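Local coordinates for protein LacI family sugar-binding transcriptional regulator (Enterococcus faecalis V583, PDB 4RK0) that binds ribose and, as a LacI family regulator, probably represses transcription by binding operator DNA in a sugar-dependent way, at the interface of chains A and B. Sequence-based numbering; all coordinates share one arbitrary frame. Chains: chain A/B, LacI family sugar-binding transcriptional regulator.

Contacts 1 and 2 are two patches of one two-fold symmetric dimer interface, their C-alpha centres about 20 Å apart. They share no residues or secondary structure elements: contact 1 draws on helices 164-175 and 187-199, the short helical turn 217-220 and the residues just after it, whereas contact 2 uses helix 20-35 (20-33 in chain B), strand 39-44 and the loop at residue 17. The chains are therefore joined at two separate places along their length, one mixing methionine, aromatic and charged groups, the other mainly aliphatic. Such paired seams are typical of LacI family dimers, where sugar binding can shift one half of the interface relative to the other.

Contact 1: the interface of chains A and B. Residues chain A 164, 191-192, 218, 222; chain B 217-218, 221.
A:Lys164, A:Phe191 and A:Met218 meet B:Asp217, B:Met218 and B:Tyr221 in a mixed apolar and charged homodimer interface, which joins the two chains through their C-terminal halves. The aliphatic stem of A:Lys164 lies over one face of the B:Tyr221 ring, its CD 3.8 Å from the ring centroid in a CH-pi contact. Nearer the backbone, A:Lys164 CB packs 3.6 Å from B:Tyr221 CZ, so the stem runs across the ring from its hydroxyl end. Bends at chi3 (-78°) and chi4 (-48°) then turn the ammonium toward B:Asp217. Its NZ is 3.3 Å from carboxylate OD2 of B:Asp217, a salt bridge whose hydrogen-bond component is weak; the aspartate is poorly ordered, which suggests that the apolar stem contributes more defined packing than the charge pair.

B:Met218 is wedged beside this lysine, crossing it at about a right angle. Its SD touches A:Lys164 CD at 3.7 Å and, beyond that, A:Phe191 CD2 at 3.9 Å. The bend at chi2 of B:Met218 (-40°) helps carry the thioether into this position, and its CE continues to A:Val222 CG1 at 3.9 Å. The two Met218 side chains approach tip to tip, although their methyl separation is modelled too short to be interpreted. At the CD1 edge of the tyrosine ring, the backbone O of A:Phe191 lies 3.5 Å from B:Tyr221 CD1, which brings the ring against helix 187-199. With its symmetry twin, the patch probably steadies the paired C-terminal lobes of the sugar-binding domains, whose dimerisation in this family pairs DNA-binding domains absent from this construct.

Contact 2: the interface of chains A and B. Residues chain A 17, 23, 26, 42; chain B 17, 26, 42, 44.
A:Ile17, A:Ile26 and A:Leu42 interleave with the same three residues of chain B in an aliphatic homodimer interface, which joins the N-terminal halves of the two chains. The tightest packing is between A:Ile17 CD1 and B:Ile26 CG2, at 3.5 Å, where the side chains cross at about a right angle. The reciprocal pair is arranged differently. In A:Ile17, CG1 lies between the backbone N and the carbonyl carbon (chi1 52°), directing CD1 at B:Ile26, whereas B:Ile17 has CG1 anti to its N (chi1 -168°). Its CD1 rests over the junction of A:Ile17 CG2 and A:Ile26 CD1, 3.9 Å from each, so the two-fold is locally inexact at Ile17, in backbone as well as side chain.

Leucines close the group from the strand side: B:Leu42 CD2 sits 3.8 Å from A:Ile26 CG2, with a slightly wider counterpart on the other chain. A water links the backbone carbonyls of the two loops, 2.9 Å from both A:Ile17 O and B:Ile17 O. Behind B:Ile17, its N donates to B:Asn44 OD1 at 3.0 Å from above the carbonyl plane, tying the loop to strand 39-44. In the fold, the patch is built from the loop following strand 9-14, helix 20-35 (20-33 in chain B) and strand 39-44; Phe21 and Phe22, at the start of that helix, line the ribose pocket, which suggests that this seam lies near the bound sugar.

Contact 1: the interface of chains A and B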
loop_
_atom_site.group_PDB
_atom_site.type_symbol
_atom_site.label_atom_id
_atom_site.label_comp_id
_atom_site.label_asym_id
_atom_site.label_seq_id
_atom_site.Cartn_x
_atom_site.Cartn_y
_atom_site.Cartn_z
ATOM N N LYS A 164 12.204 -0.286 -1.241
ATOM C CA LYS A 164 12.799 0.478 -0.155
ATOM C C LYS A 164 14.102 -0.176 0.288
ATOM O O LYS A 164 15.084 0.495 0.475
ATOM C CB LYS A 164 11.825 0.617 1.013
ATOM C CG LYS A 164 10.576 1.425 0.732
ATOM C CD LYS A 164 9.809 1.782 2.010
ATOM C CE LYS A 164 8.976 0.643 2.567
ATOM N NZ LYS A 164 8.136 -0.059 1.561
ATOM N N PHE A 191 12.898 6.481 -0.491
ATOM C CA PHE A 191 12.684 6.268 0.955
ATOM C C PHE A 191 13.797 5.424 1.558
ATOM O O PHE A 191 14.247 5.659 2.709
ATOM C CB PHE A 191 11.312 5.670 1.277
ATOM C CG PHE A 191 10.153 6.472 0.762
ATOM C CD1 PHE A 191 10.241 7.861 0.598
ATOM C CD2 PHE A 191 8.974 5.832 0.417
ATOM C CE1 PHE A 191 9.177 8.594 0.097
ATOM C CE2 PHE A 191 7.917 6.557 -0.092
ATOM C CZ PHE A 191 8.024 7.939 -0.248
ATOM N N GLY A 192 14.300 4.484 0.786
ATOM C CA GLY A 192 15.401 3.629 1.235
ATOM C C GLY A 192 16.672 4.408 1.428
ATOM O O GLY A 192 17.368 4.235 2.419
ATOM N N MET A 218 3.146 9.117 0.604
ATOM C CA MET A 218 4.222 9.205 1.597
ATOM C C MET A 218 5.266 10.299 1.356
ATOM O O MET A 218 6.023 10.604 2.274
ATOM C CB MET A 218 4.968 7.861 1.765
ATOM C CG MET A 218 4.398 6.903 2.823
ATOM S SD MET A 218 4.046 7.549 4.471
ATOM C CE MET A 218 5.559 7.448 5.344
ATOM N N VAL A 222 7.677 12.046 4.736
ATOM C CA VAL A 222 9.083 11.842 5.036
ATOM C C VAL A 222 9.739 13.208 5.313
ATOM O O VAL A 222 9.138 14.246 5.045
ATOM C CB VAL A 222 9.776 11.054 3.936
ATOM C CG1 VAL A 222 9.232 9.620 3.944
ATOM C CG2 VAL A 222 9.570 11.684 2.544
ATOM N N ASP B 217 5.814 -1.535 7.088
ATOM C CA ASP B 217 7.194 -1.383 6.570
ATOM C C ASP B 217 7.742 0.030 6.797
ATOM O O ASP B 217 8.911 0.256 7.170
ATOM C CB ASP B 217 7.173 -1.660 5.047
ATOM C CG ASP B 217 8.320 -2.529 4.575
ATOM O OD1 ASP B 217 9.134 -2.959 5.409
ATOM O OD2 ASP B 217 8.392 -2.800 3.355
ATOM N N MET B 218 6.883 0.995 6.514
ATOM C CA MET B 218 7.291 2.412 6.517
ATOM C C MET B 218 7.771 2.875 7.918
ATOM O O MET B 218 8.432 3.887 8.043
ATOM C CB MET B 218 6.151 3.328 6.024
ATOM C CG MET B 218 6.189 3.787 4.564
ATOM S SD MET B 218 7.748 4.250 3.786
ATOM C CE MET B 218 8.162 5.857 4.387
ATOM N N TYR B 221 11.344 3.795 7.958
ATOM C CA TYR B 221 11.803 4.770 6.994
ATOM C C TYR B 221 11.385 6.205 7.310
ATOM O O TYR B 221 11.701 7.133 6.566
ATOM C CB TYR B 221 11.285 4.349 5.609
ATOM C CG TYR B 221 11.819 3.021 5.163
ATOM C CD1 TYR B 221 13.004 2.945 4.454
ATOM C CD2 TYR B 221 11.174 1.851 5.497
ATOM C CE1 TYR B 221 13.533 1.734 4.085
ATOM C CE2 TYR B 221 11.682 0.624 5.123
ATOM C CZ TYR B 221 12.876 0.570 4.423
ATOM O OH TYR B 221 13.403 -0.658 4.057
#

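Contact 2: the interface of chains A and B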
loop_
_atom_site.group_PDB
_atom_site.type_symbol
_atom_site.label_atom_id
_atom_site.label_comp_id
_atom_site.label_asym_id
_atom_site.label_seq_id
_atom_site.Cartn_x
_atom_site.Cartn_y
_atom_site.Cartn_z
ATOM N N ILE A 17 1.306 -5.262 -4.661
ATOM C CA ILE A 17 0.302 -4.363 -4.100
ATOM C C ILE A 17 0.811 -3.600 -2.878
ATOM O O ILE A 17 0.097 -2.791 -2.298
ATOM C CB ILE A 17 -0.988 -5.116 -3.727
ATOM C CG1 ILE A 17 -0.704 -6.339 -2.840
ATOM C CG2 ILE A 17 -1.696 -5.538 -5.005
ATOM C CD1 ILE A 17 -1.911 -6.822 -2.066
ATOM N N ALA A 23 -1.126 0.111 -5.475
ATOM C CA ALA A 23 -2.374 0.142 -4.706
ATOM C C ALA A 23 -3.317 1.225 -5.219
ATOM O O ALA A 23 -4.530 1.001 -5.313
ATOM C CB ALA A 23 -2.093 0.316 -3.211
ATOM N N ILE A 26 -4.870 0.229 -8.502
ATOM C CA ILE A 26 -6.003 -0.639 -8.266
ATOM C C ILE A 26 -7.263 0.167 -7.849
ATOM O O ILE A 26 -8.327 -0.059 -8.388
ATOM C CB ILE A 26 -5.674 -1.774 -7.274
ATOM C CG1 ILE A 26 -4.758 -2.815 -7.954
ATOM C CG2 ILE A 26 -6.932 -2.446 -6.762
ATOM C CD1 ILE A 26 -3.885 -3.556 -6.977
ATOM N N LEU A 42 -7.709 -10.285 -8.516
ATOM C CA LEU A 42 -6.424 -9.683 -8.244
ATOM C C LEU A 42 -5.317 -10.707 -8.346
ATOM O O LEU A 42 -5.347 -11.735 -7.673
ATOM C CB LEU A 42 -6.406 -9.061 -6.856
ATOM C CG LEU A 42 -5.063 -8.415 -6.520
ATOM C CD1 LEU A 42 -4.830 -7.152 -7.313
ATOM C CD2 LEU A 42 -5.021 -8.152 -5.030
ATOM N N ILE B 17 -7.063 -1.338 0.383
ATOM C CA ILE B 17 -5.758 -1.882 0.011
ATOM C C ILE B 17 -4.609 -0.848 0.021
ATOM O O ILE B 17 -3.438 -1.221 0.025
ATOM C CB ILE B 17 -5.860 -2.470 -1.432
ATOM C CG1 ILE B 17 -4.630 -3.311 -1.793
ATOM C CG2 ILE B 17 -6.046 -1.360 -2.465
ATOM C CD1 ILE B 17 -4.723 -3.961 -3.154
ATOM N N ILE B 26 -3.475 -9.259 2.489
ATOM C CA ILE B 26 -3.838 -9.894 1.233
ATOM C C ILE B 26 -2.710 -10.798 0.790
ATOM O O ILE B 26 -2.944 -11.917 0.352
ATOM C CB ILE B 26 -4.174 -8.835 0.173
ATOM C CG1 ILE B 26 -5.571 -8.262 0.488
ATOM C CG2 ILE B 26 -4.079 -9.397 -1.242
ATOM C CD1 ILE B 26 -5.904 -7.048 -0.325
ATOM N N LEU B 42 -11.165 -9.168 -5.218
ATOM C CA LEU B 42 -10.898 -8.147 -4.240
ATOM C C LEU B 42 -12.104 -7.226 -4.184
ATOM O O LEU B 42 -12.659 -6.868 -5.210
ATOM C CB LEU B 42 -9.664 -7.363 -4.678
ATOM C CG LEU B 42 -9.360 -6.129 -3.830
ATOM C CD1 LEU B 42 -8.852 -6.588 -2.483
ATOM C CD2 LEU B 42 -8.360 -5.220 -4.543
ATOM N N ASN B 44 -12.521 -3.537 -2.197
ATOM C CA ASN B 44 -12.193 -2.474 -1.243
ATOM C C ASN B 44 -13.471 -1.845 -0.777
ATOM O O ASN B 44 -14.062 -1.015 -1.471
ATOM C CB ASN B 44 -11.374 -1.367 -1.879
ATOM C CG ASN B 44 -9.959 -1.753 -2.105
ATOM O OD1 ASN B 44 -9.331 -2.374 -1.252
ATOM N ND2 ASN B 44 -9.433 -1.380 -3.258
HETATM O O HOH W 1 -0.587 -0.933 -0.196
#